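PDB 4QOM: catalase from Bacillus pumilus, which probably catalyses the disproportionation of hydrogen peroxide into water and oxygen at a buried haem, and is here bound to benzene-1,2,3-triol. Local coordinates for residues R109-F114 / T179-D184; G129-I134 / A192-S197; P52-H57 / R345-A350. One frame throughout, in Å; residues are numbered along the deposited sequence.

Contact 1: residues R109-F114 / T179-D184; sequences RDPRGF and TWLFSD. With PYG (benzene-1,2,3-triol), chain G; PYG (benzene-1,2,3-triol), chain H.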
# COMPACT_ATOMS: atom_id res chain seq x y z
N ARG A 109 18.97 27.20 2.47
CA ARG A 109 19.23 27.20 3.92
C ARG A 109 18.48 26.06 4.64
O ARG A 109 17.31 25.82 4.38
CB ARG A 109 18.87 28.56 4.55
CG ARG A 109 19.21 28.66 6.04
CD ARG A 109 19.02 30.05 6.64
NE ARG A 109 19.67 31.06 5.79
CZ ARG A 109 20.98 31.33 5.77
NH1 ARG A 109 21.86 30.78 6.59
NH2 ARG A 109 21.43 32.19 4.87
N ASP A 110 19.18 25.35 5.50
CA ASP A 110 18.61 24.13 6.16
C ASP A 110 19.74 23.53 7.01
O ASP A 110 20.89 23.56 6.62
CB ASP A 110 18.15 23.09 5.10
CG ASP A 110 16.64 22.81 5.09
OD1 ASP A 110 15.86 23.31 5.97
OD2 ASP A 110 16.20 22.09 4.12
N PRO A 111 19.37 22.91 8.13
CA PRO A 111 20.30 21.88 8.65
C PRO A 111 20.58 20.85 7.56
O PRO A 111 19.76 20.70 6.66
CB PRO A 111 19.54 21.26 9.83
CG PRO A 111 18.47 22.26 10.10
CD PRO A 111 18.08 22.79 8.79
N ARG A 112 21.69 20.14 7.71
CA ARG A 112 21.98 19.00 6.87
C ARG A 112 21.97 17.74 7.71
O ARG A 112 22.58 17.69 8.76
CB ARG A 112 23.32 19.19 6.17
CG ARG A 112 23.26 19.75 4.77
CD ARG A 112 22.55 21.09 4.68
NE ARG A 112 22.59 21.59 3.32
CZ ARG A 112 22.03 22.74 2.96
NH1 ARG A 112 21.38 23.47 3.85
NH2 ARG A 112 22.06 23.12 1.68
N GLY A 113 21.32 16.71 7.17
CA GLY A 113 21.40 15.41 7.76
C GLY A 113 22.70 14.71 7.54
O GLY A 113 23.36 14.90 6.48
N PHE A 114 23.05 13.88 8.51
CA PHE A 114 24.36 13.21 8.60
C PHE A 114 24.10 11.89 9.31
O PHE A 114 24.27 11.78 10.53
CB PHE A 114 25.34 14.11 9.42
CG PHE A 114 26.78 13.78 9.25
CD1 PHE A 114 27.27 12.48 9.38
CD2 PHE A 114 27.70 14.80 9.01
CE1 PHE A 114 28.63 12.19 9.28
CE2 PHE A 114 29.03 14.49 8.85
CZ PHE A 114 29.51 13.24 8.96
N THR A 179 20.19 30.96 15.92
CA THR A 179 21.48 31.66 15.98
C THR A 179 22.59 30.88 15.28
O THR A 179 23.52 31.48 14.77
CB THR A 179 21.83 31.97 17.47
OG1 THR A 179 20.71 32.68 18.03
CG2 THR A 179 23.06 32.80 17.56
N TRP A 180 22.50 29.55 15.21
CA TRP A 180 23.43 28.79 14.37
C TRP A 180 23.00 28.78 12.89
O TRP A 180 23.82 28.96 11.98
CB TRP A 180 23.52 27.33 14.83
CG TRP A 180 24.30 27.05 16.06
CD1 TRP A 180 23.91 27.30 17.34
CD2 TRP A 180 25.53 26.34 16.14
NE1 TRP A 180 24.86 26.84 18.20
CE2 TRP A 180 25.87 26.25 17.51
CE3 TRP A 180 26.43 25.83 15.20
CZ2 TRP A 180 27.02 25.63 17.95
CZ3 TRP A 180 27.58 25.18 15.67
CH2 TRP A 180 27.88 25.15 17.02
N LEU A 181 21.72 28.49 12.66
CA LEU A 181 21.20 28.23 11.33
C LEU A 181 21.25 29.51 10.44
O LEU A 181 21.38 29.40 9.20
CB LEU A 181 19.76 27.75 11.43
CG LEU A 181 19.06 27.45 10.08
CD1 LEU A 181 19.70 26.27 9.41
CD2 LEU A 181 17.61 27.19 10.36
N PHE A 182 21.16 30.69 11.03
CA PHE A 182 21.26 31.93 10.26
C PHE A 182 22.63 32.55 10.19
O PHE A 182 22.81 33.58 9.54
CB PHE A 182 20.16 32.92 10.68
CG PHE A 182 18.81 32.54 10.12
CD1 PHE A 182 18.43 32.98 8.90
CD2 PHE A 182 17.96 31.71 10.85
CE1 PHE A 182 17.22 32.60 8.37
CE2 PHE A 182 16.75 31.32 10.34
CZ PHE A 182 16.37 31.79 9.10
N SER A 183 23.62 31.87 10.75
CA SER A 183 25.02 32.05 10.29
C SER A 183 25.16 31.52 8.88
O SER A 183 24.20 30.94 8.33
CB SER A 183 26.02 31.39 11.26
OG SER A 183 26.05 29.97 11.16
N ASP A 184 26.32 31.67 8.27
CA ASP A 184 26.44 31.06 6.94
C ASP A 184 26.52 29.53 7.04
O ASP A 184 26.41 28.87 6.01
CB ASP A 184 27.62 31.59 6.17
CG ASP A 184 27.42 33.04 5.74
OD1 ASP A 184 26.27 33.52 5.61
OD2 ASP A 184 28.47 33.73 5.52
C1 PYG G . 14.90 25.75 7.76
C2 PYG G . 14.62 26.35 6.45
C3 PYG G . 14.60 27.84 6.36
C4 PYG G . 14.83 28.59 7.50
C5 PYG G . 15.06 27.97 8.71
C6 PYG G . 15.09 26.59 8.84
O1 PYG G . 14.94 24.40 8.01
O2 PYG G . 14.37 25.54 5.38
O3 PYG G . 14.37 28.56 5.18
C1 PYG H . 14.23 17.38 10.90
C2 PYG H . 15.53 18.04 11.00
C3 PYG H . 15.57 19.50 11.05
C4 PYG H . 14.39 20.27 11.00
C5 PYG H . 13.15 19.63 10.89
C6 PYG H . 13.10 18.24 10.83
O1 PYG H . 14.16 16.00 10.90
O2 PYG H . 16.63 17.30 11.04
O3 PYG H . 16.75 20.06 11.11
O HOH W 1 24.34 31.83 4.16
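Arg109 NH1 faces two main-chain acceptors just where helix 175-181 ends. It donates to Leu181 O at 3.0 Å, with an N-H...O angle of 153°; Arg109 NH1 lies in the plane of the carbonyl and Leu181 O near the guanidinium plane. A second bond, from Arg109 NH1 to Ser183 O, is weak because of its angle. A positive group at the carbonyl end of a helix is likely to be favourable. The chain of Arg109 runs extended as far as CD and then bends (chi3 -49°), which brings the guanidinium to these carbonyls. Before the bend, Arg109 CD sits over one face of Phe182, 3.9 Å from the ring centroid, as a CH-pi contact displaced toward the rim; guanidinium and ring planes lie 21° apart. A water links Arg109 NH2 to Asp184 OD1. Farther along, Leu181 CD1 rests on Pro111 CD at 3.9 Å. Asp110 turns away from the helix: its OD1 lies 2.7 Å from O2 of one triol (chain G) and meets O1 of the same ring at a distance too short to be trusted exactly, while Asp110 OD2 is held by the backbone of Val98 and Ile99. Helix 434-448 packs against Phe182. An aspartate facing the hydroxyls of a bound phenol on the way to the haem is consistent with the main access channel of haem catalases, one wall of which this loop and helix end would form.

Contact 2: residues G129-I134 / A192-S197; sequences GNNLPI and AEMRGS. With HEM (protoporphyrin IX containing Fe), chain E; PYG (benzene-1,2,3-triol), chain H.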
# COMPACT_ATOMS: atom_id res chain seq x y z
N GLY A 129 22.46 11.76 12.83
CA GLY A 129 22.83 13.12 13.12
C GLY A 129 22.42 14.19 12.15
O GLY A 129 21.83 13.91 11.05
N ASN A 130 22.79 15.44 12.50
CA ASN A 130 22.77 16.55 11.61
C ASN A 130 24.11 17.26 11.66
O ASN A 130 24.90 16.98 12.50
CB ASN A 130 21.71 17.57 12.04
CG ASN A 130 20.30 17.28 11.51
OD1 ASN A 130 20.08 16.51 10.56
ND2 ASN A 130 19.32 17.96 12.13
N ASN A 131 24.38 18.18 10.78
CA ASN A 131 25.60 19.00 10.95
C ASN A 131 25.58 19.85 12.19
O ASN A 131 26.57 19.86 12.98
CB ASN A 131 25.88 19.83 9.66
CG ASN A 131 24.83 20.89 9.35
OD1 ASN A 131 23.64 20.75 9.63
ND2 ASN A 131 25.28 21.96 8.80
N LEU A 132 24.49 20.58 12.38
CA LEU A 132 24.37 21.49 13.54
C LEU A 132 24.09 20.66 14.77
O LEU A 132 23.43 19.63 14.75
CB LEU A 132 23.25 22.51 13.34
CG LEU A 132 23.31 23.28 12.01
CD1 LEU A 132 22.16 24.28 11.97
CD2 LEU A 132 24.63 23.98 11.84
N PRO A 133 24.64 21.09 15.94
CA PRO A 133 24.68 20.23 17.14
C PRO A 133 23.53 20.37 18.12
O PRO A 133 23.52 19.65 19.14
CB PRO A 133 26.01 20.68 17.82
CG PRO A 133 26.03 22.13 17.49
CD PRO A 133 25.60 22.19 16.03
N ILE A 134 22.54 21.20 17.76
CA ILE A 134 21.34 21.38 18.59
C ILE A 134 20.10 21.32 17.72
O ILE A 134 20.20 21.17 16.52
CB ILE A 134 21.39 22.70 19.35
CG1 ILE A 134 21.65 23.87 18.38
CG2 ILE A 134 22.48 22.67 20.40
CD1 ILE A 134 21.47 25.21 18.98
N ALA A 192 30.87 17.32 2.13
CA ALA A 192 32.18 16.87 2.63
C ALA A 192 32.78 17.90 3.60
O ALA A 192 33.41 17.54 4.62
CB ALA A 192 33.12 16.62 1.49
N GLU A 193 32.58 19.18 3.30
CA GLU A 193 33.20 20.26 4.07
C GLU A 193 32.19 20.74 5.11
O GLU A 193 31.78 21.90 5.15
CB GLU A 193 33.63 21.38 3.13
CG GLU A 193 34.73 20.97 2.18
CD GLU A 193 35.07 22.04 1.16
OE1 GLU A 193 34.68 21.97 0.01
OE2 GLU A 193 35.78 22.99 1.51
N MET A 194 31.80 19.81 5.96
CA MET A 194 30.65 19.94 6.82
C MET A 194 30.85 19.23 8.12
O MET A 194 31.40 18.12 8.15
CB MET A 194 29.44 19.36 6.06
CG MET A 194 28.12 19.65 6.69
SD MET A 194 26.77 18.86 5.75
CE MET A 194 26.96 17.13 6.08
N ARG A 195 30.40 19.86 9.22
CA ARG A 195 30.36 19.30 10.54
C ARG A 195 29.34 18.17 10.63
O ARG A 195 28.43 18.10 9.82
CB ARG A 195 29.85 20.42 11.46
CG ARG A 195 30.03 20.29 12.94
CD ARG A 195 29.35 21.42 13.70
NE ARG A 195 29.74 22.76 13.28
CZ ARG A 195 30.55 23.58 13.95
NH1 ARG A 195 31.09 23.22 15.12
NH2 ARG A 195 30.81 24.81 13.47
N GLY A 196 29.53 17.26 11.58
CA GLY A 196 28.42 16.34 11.97
C GLY A 196 28.27 16.32 13.44
O GLY A 196 29.27 16.50 14.21
N SER A 197 27.08 16.03 13.92
CA SER A 197 26.75 16.01 15.35
C SER A 197 25.72 14.91 15.66
O SER A 197 24.77 14.80 14.92
CB SER A 197 26.12 17.34 15.72
OG SER A 197 27.00 18.40 15.41
CHA HEM E . 14.67 11.82 8.71
CHB HEM E . 11.49 12.23 12.30
CHC HEM E . 14.60 15.24 14.71
CHD HEM E . 18.07 13.76 11.64
C1A HEM E . 13.53 11.72 9.46
C2A HEM E . 12.33 11.07 9.03
C3A HEM E . 11.46 11.16 10.06
C4A HEM E . 12.08 11.91 11.08
CMA HEM E . 10.07 10.61 10.13
CAA HEM E . 12.14 10.32 7.76
CBA HEM E . 12.76 8.92 7.96
CGA HEM E . 12.66 8.00 6.75
O1A HEM E . 13.44 6.97 6.68
O2A HEM E . 11.78 8.23 5.89
C1B HEM E . 12.09 13.11 13.22
C2B HEM E . 11.40 13.55 14.40
C3B HEM E . 12.23 14.41 15.03
C4B HEM E . 13.49 14.45 14.29
CMB HEM E . 10.00 13.18 14.79
CAB HEM E . 12.00 15.13 16.29
CBB HEM E . 10.85 14.85 16.85
C1C HEM E . 15.84 15.07 14.09
C2C HEM E . 17.07 15.28 14.72
C3C HEM E . 18.05 14.91 13.84
C4C HEM E . 17.44 14.33 12.70
CMC HEM E . 17.29 15.93 16.05
CAC HEM E . 19.45 14.88 14.10
CBC HEM E . 19.87 14.92 15.37
C1D HEM E . 17.35 13.15 10.59
C2D HEM E . 18.06 12.69 9.40
C3D HEM E . 17.13 12.17 8.57
C4D HEM E . 15.85 12.31 9.28
CMD HEM E . 19.55 12.79 9.19
CAD HEM E . 17.37 11.54 7.22
CBD HEM E . 17.92 10.10 7.37
CGD HEM E . 18.20 9.53 5.99
O1D HEM E . 19.28 9.89 5.47
O2D HEM E . 17.32 8.80 5.43
NA HEM E . 13.38 12.22 10.71
NB HEM E . 13.31 13.62 13.26
NC HEM E . 16.10 14.38 12.92
ND HEM E . 16.05 12.92 10.46
FE HEM E . 14.75 13.25 11.80
C1 PYG H . 14.23 17.38 10.90
C2 PYG H . 15.53 18.04 11.00
C3 PYG H . 15.57 19.50 11.05
C4 PYG H . 14.39 20.27 11.00
C5 PYG H . 13.15 19.63 10.89
C6 PYG H . 13.10 18.24 10.83
O1 PYG H . 14.16 16.00 10.90
O2 PYG H . 16.63 17.30 11.04
O3 PYG H . 16.75 20.06 11.11
O HOH W 2 28.54 22.22 8.96
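Ser197 and Asn130 form a single antiparallel, hydrogen-bonded pair, and the tight half of the contact is built around it. Ser197 N donates to Asn130 O at 2.8 Å, and Asn130 N returns a longer bond to Ser197 O. Next to the bridge the backbones come closer still, with the CA atoms of Asn131 and Gly196 4.0 Å apart. Gly129 CA lies 3.1 Å from Ser197 O, and a side chain there would run into that oxygen. Ser197 OG, set beside its own backbone N (chi1 -58°), bonds to Asn131 O at 2.9 Å from above the carbonyl plane and touches Pro133 CB at 3.5 Å. Arg195 O is buried without a hydrogen-bond partner in the model; Asn131 CA approaches it in a CA-H...O contact at 3.2 Å, and Asn131 CB lies beside it.

Along the side chain of Arg195, which is partly exposed, water takes part: one molecule bridges Asn131 ND2 to Arg195 N. Arg195 CD passes Asn131 O at 3.3 Å, and its NE pairs with Glu185. The Asn131 OD1 branch is taken by Arg112 N. Asn130 points its amide the other way, to the distal side of the haem and to the second triol (chain H); an alanine here would probably strip that polar group from beside the triol hydroxyls and open a gap next to the porphyrin edge. At its end, strand 123-130, which pairs with strand 113-120, is bridged through Asn130 to the short strand 196-197, which pairs in turn with strand 211-220, while Pro133 and Ile134 rest on Trp180 of helix 175-181.

Contact 3: residues P52-H57 / R345-A350; sequences PERVVH and RHRLGA. With HEM (protoporphyrin IX containing Fe), chain E; PYG (benzene-1,2,3-triol), chain H.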
# COMPACT_ATOMS: atom_id res chain seq x y z
N PRO A 52 6.75 6.60 -1.80
CA PRO A 52 6.79 7.91 -1.08
C PRO A 52 8.19 8.36 -0.66
O PRO A 52 9.01 7.56 -0.36
CB PRO A 52 5.95 7.64 0.18
CG PRO A 52 5.14 6.44 -0.10
CD PRO A 52 6.03 5.59 -1.01
N GLU A 53 8.45 9.67 -0.76
CA GLU A 53 9.72 10.23 -0.39
C GLU A 53 9.68 10.34 1.11
O GLU A 53 8.61 10.31 1.77
CB GLU A 53 10.07 11.60 -1.00
CG GLU A 53 9.24 12.73 -0.52
CD GLU A 53 9.57 14.07 -1.20
OE1 GLU A 53 10.09 14.10 -2.38
OE2 GLU A 53 9.22 15.10 -0.57
N ARG A 54 10.85 10.52 1.66
CA ARG A 54 10.90 10.71 3.13
C ARG A 54 10.12 11.96 3.53
O ARG A 54 10.18 12.98 2.84
CB ARG A 54 12.36 10.87 3.61
CG ARG A 54 13.26 9.65 3.48
CD ARG A 54 14.73 10.07 3.53
NE ARG A 54 15.61 8.90 3.47
CZ ARG A 54 15.88 8.17 2.41
NH1 ARG A 54 15.27 8.40 1.26
NH2 ARG A 54 16.68 7.11 2.51
N VAL A 55 9.43 11.91 4.65
CA VAL A 55 8.61 13.05 5.06
C VAL A 55 9.45 14.31 5.33
O VAL A 55 8.96 15.45 5.15
CB VAL A 55 7.70 12.67 6.29
CG1 VAL A 55 8.49 12.39 7.57
CG2 VAL A 55 6.57 13.68 6.49
N VAL A 56 10.67 14.14 5.85
CA VAL A 56 11.68 15.20 5.86
C VAL A 56 12.98 14.60 5.41
O VAL A 56 13.12 13.34 5.38
CB VAL A 56 11.85 15.82 7.30
CG1 VAL A 56 10.67 16.69 7.61
CG2 VAL A 56 12.01 14.75 8.33
N HIS A 57 13.95 15.41 5.06
CA HIS A 57 15.24 14.95 4.51
C HIS A 57 15.14 14.16 3.17
O HIS A 57 15.86 13.19 2.92
CB HIS A 57 16.04 14.15 5.52
CG HIS A 57 16.45 14.92 6.77
ND1 HIS A 57 17.73 15.34 6.99
CD2 HIS A 57 15.75 15.31 7.87
CE1 HIS A 57 17.83 15.95 8.16
NE2 HIS A 57 16.65 15.92 8.75
N ARG A 345 8.07 1.66 7.84
CA ARG A 345 7.08 0.61 7.51
C ARG A 345 6.09 1.02 6.48
O ARG A 345 5.77 0.22 5.61
CB ARG A 345 6.40 0.05 8.80
CG ARG A 345 7.34 -0.64 9.77
CD ARG A 345 6.77 -0.80 11.18
NE ARG A 345 7.84 -1.24 12.05
CZ ARG A 345 8.18 -0.69 13.23
NH1 ARG A 345 7.47 0.32 13.72
NH2 ARG A 345 9.22 -1.16 13.91
N HIS A 346 5.64 2.26 6.52
CA HIS A 346 4.83 2.90 5.50
C HIS A 346 5.61 3.15 4.19
O HIS A 346 5.11 2.78 3.07
CB HIS A 346 4.27 4.20 6.05
CG HIS A 346 3.85 5.19 5.00
ND1 HIS A 346 2.71 5.02 4.25
CD2 HIS A 346 4.38 6.37 4.61
CE1 HIS A 346 2.52 6.08 3.49
NE2 HIS A 346 3.55 6.89 3.64
N ARG A 347 6.78 3.80 4.31
CA ARG A 347 7.52 4.25 3.12
C ARG A 347 8.07 3.07 2.30
O ARG A 347 8.12 3.09 1.07
CB ARG A 347 8.63 5.20 3.58
CG ARG A 347 9.48 5.78 2.45
CD ARG A 347 10.43 6.86 2.91
NE ARG A 347 11.53 6.48 3.80
CZ ARG A 347 12.70 5.98 3.40
NH1 ARG A 347 12.94 5.76 2.10
NH2 ARG A 347 13.69 5.73 4.29
N LEU A 348 8.49 2.03 2.99
CA LEU A 348 9.31 0.94 2.39
C LEU A 348 8.67 -0.44 2.44
O LEU A 348 9.09 -1.31 1.67
CB LEU A 348 10.69 0.86 3.07
CG LEU A 348 11.50 2.11 2.89
CD1 LEU A 348 12.65 2.13 3.91
CD2 LEU A 348 12.03 2.29 1.48
N GLY A 349 7.69 -0.64 3.33
CA GLY A 349 7.11 -1.93 3.60
C GLY A 349 7.43 -2.52 4.93
O GLY A 349 8.51 -2.22 5.53
N ALA A 350 6.55 -3.39 5.39
CA ALA A 350 6.75 -4.08 6.66
C ALA A 350 8.12 -4.75 6.76
O ALA A 350 8.69 -4.81 7.82
CB ALA A 350 5.67 -5.12 6.88
CHA HEM E . 14.67 11.82 8.71
CHB HEM E . 11.49 12.23 12.30
CHC HEM E . 14.60 15.24 14.71
CHD HEM E . 18.07 13.76 11.64
C1A HEM E . 13.53 11.72 9.46
C2A HEM E . 12.33 11.07 9.03
C3A HEM E . 11.46 11.16 10.06
C4A HEM E . 12.08 11.91 11.08
CMA HEM E . 10.07 10.61 10.13
CAA HEM E . 12.14 10.32 7.76
CBA HEM E . 12.76 8.92 7.96
CGA HEM E . 12.66 8.00 6.75
O1A HEM E . 13.44 6.97 6.68
O2A HEM E . 11.78 8.23 5.89
C1B HEM E . 12.09 13.11 13.22
C2B HEM E . 11.40 13.55 14.40
C3B HEM E . 12.23 14.41 15.03
C4B HEM E . 13.49 14.45 14.29
CMB HEM E . 10.00 13.18 14.79
CAB HEM E . 12.00 15.13 16.29
CBB HEM E . 10.85 14.85 16.85
C1C HEM E . 15.84 15.07 14.09
C2C HEM E . 17.07 15.28 14.72
C3C HEM E . 18.05 14.91 13.84
C4C HEM E . 17.44 14.33 12.70
CMC HEM E . 17.29 15.93 16.05
CAC HEM E . 19.45 14.88 14.10
CBC HEM E . 19.87 14.92 15.37
C1D HEM E . 17.35 13.15 10.59
C2D HEM E . 18.06 12.69 9.40
C3D HEM E . 17.13 12.17 8.57
C4D HEM E . 15.85 12.31 9.28
CMD HEM E . 19.55 12.79 9.19
CAD HEM E . 17.37 11.54 7.22
CBD HEM E . 17.92 10.10 7.37
CGD HEM E . 18.20 9.53 5.99
O1D HEM E . 19.28 9.89 5.47
O2D HEM E . 17.32 8.80 5.43
NA HEM E . 13.38 12.22 10.71
NB HEM E . 13.31 13.62 13.26
NC HEM E . 16.10 14.38 12.92
ND HEM E . 16.05 12.92 10.46
FE HEM E . 14.75 13.25 11.80
C1 PYG H . 14.23 17.38 10.90
C2 PYG H . 15.53 18.04 11.00
C3 PYG H . 15.57 19.50 11.05
C4 PYG H . 14.39 20.27 11.00
C5 PYG H . 13.15 19.63 10.89
C6 PYG H . 13.10 18.24 10.83
O1 PYG H . 14.16 16.00 10.90
O2 PYG H . 16.63 17.30 11.04
O3 PYG H . 16.75 20.06 11.11
O HOH W 3 11.69 6.79 -0.18
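Arg54 and Arg347 meet in a ligand-bridged contact between the loop that precedes strand 60-69 and the C-terminal part of helix 331-348, and the haem propionates are its common partner. No hydrogen bond runs directly from one segment to the other. Instead Arg54 NE donates to haem O2D at 2.6 Å (N-H...O 150°), and Arg347 NH2 donates to O1A of the other propionate at 2.7 Å. Arg347 NE adds a weak bond to O2A. The bend of Arg347 at chi3 (67°) turns its guanidinium edge-on to that carboxylate. One face of the Arg347 guanidinium receives Arg54 CG, and the opposite face Leu348 CD1. The two guanidinium planes are 32° apart, with Arg54 NH1 3.6 Å from Arg347 NH1. Backbone carbonyls share the load: Thr311 O takes Arg54 NH2, and Ala314 O takes Arg347 NH2.

Toward the subunit interface, Pro52 O touches Arg347 CG at 3.4 Å, and a water joins that carbonyl to Arg347 NH1. His346 NE2 is held by Arg50 O of a second subunit, whose Pro52 packs on this Pro52. At the other end of the loop, His57 lies flat over the haem, with C3D 3.3 Å from its ring plane, and its NE2 is 2.7 Å from O2 of the triol (chain H) in a bond that either could donate. Cationic edges meeting both propionates imply that the arginine charges are probably balanced by the cofactor, and that the haem itself joins loop and helix.

How the contacts relate
From the N terminus, the loop 52-57 comes first and finds its partner last, in 345-350 at the end of helix 331-348, so contact 3 closes a loop of nearly three hundred residues. Contacts 1 and 2 are both nested inside it. Contact 1 ties the approach to strand 113-120 to the end of helix 175-181; contact 2 ties the end of strand 123-130 to strand 196-197. Their segments alternate along the chain, so these two loops cross. Contacts 1 and 2 touch where the neighbouring strands pair, Arg112 O to Asn131 N being 2.7 Å. Contact 3 reaches both through His57, whose CE1 packs on Gly113 and Asn130, and all three border the triol of chain H.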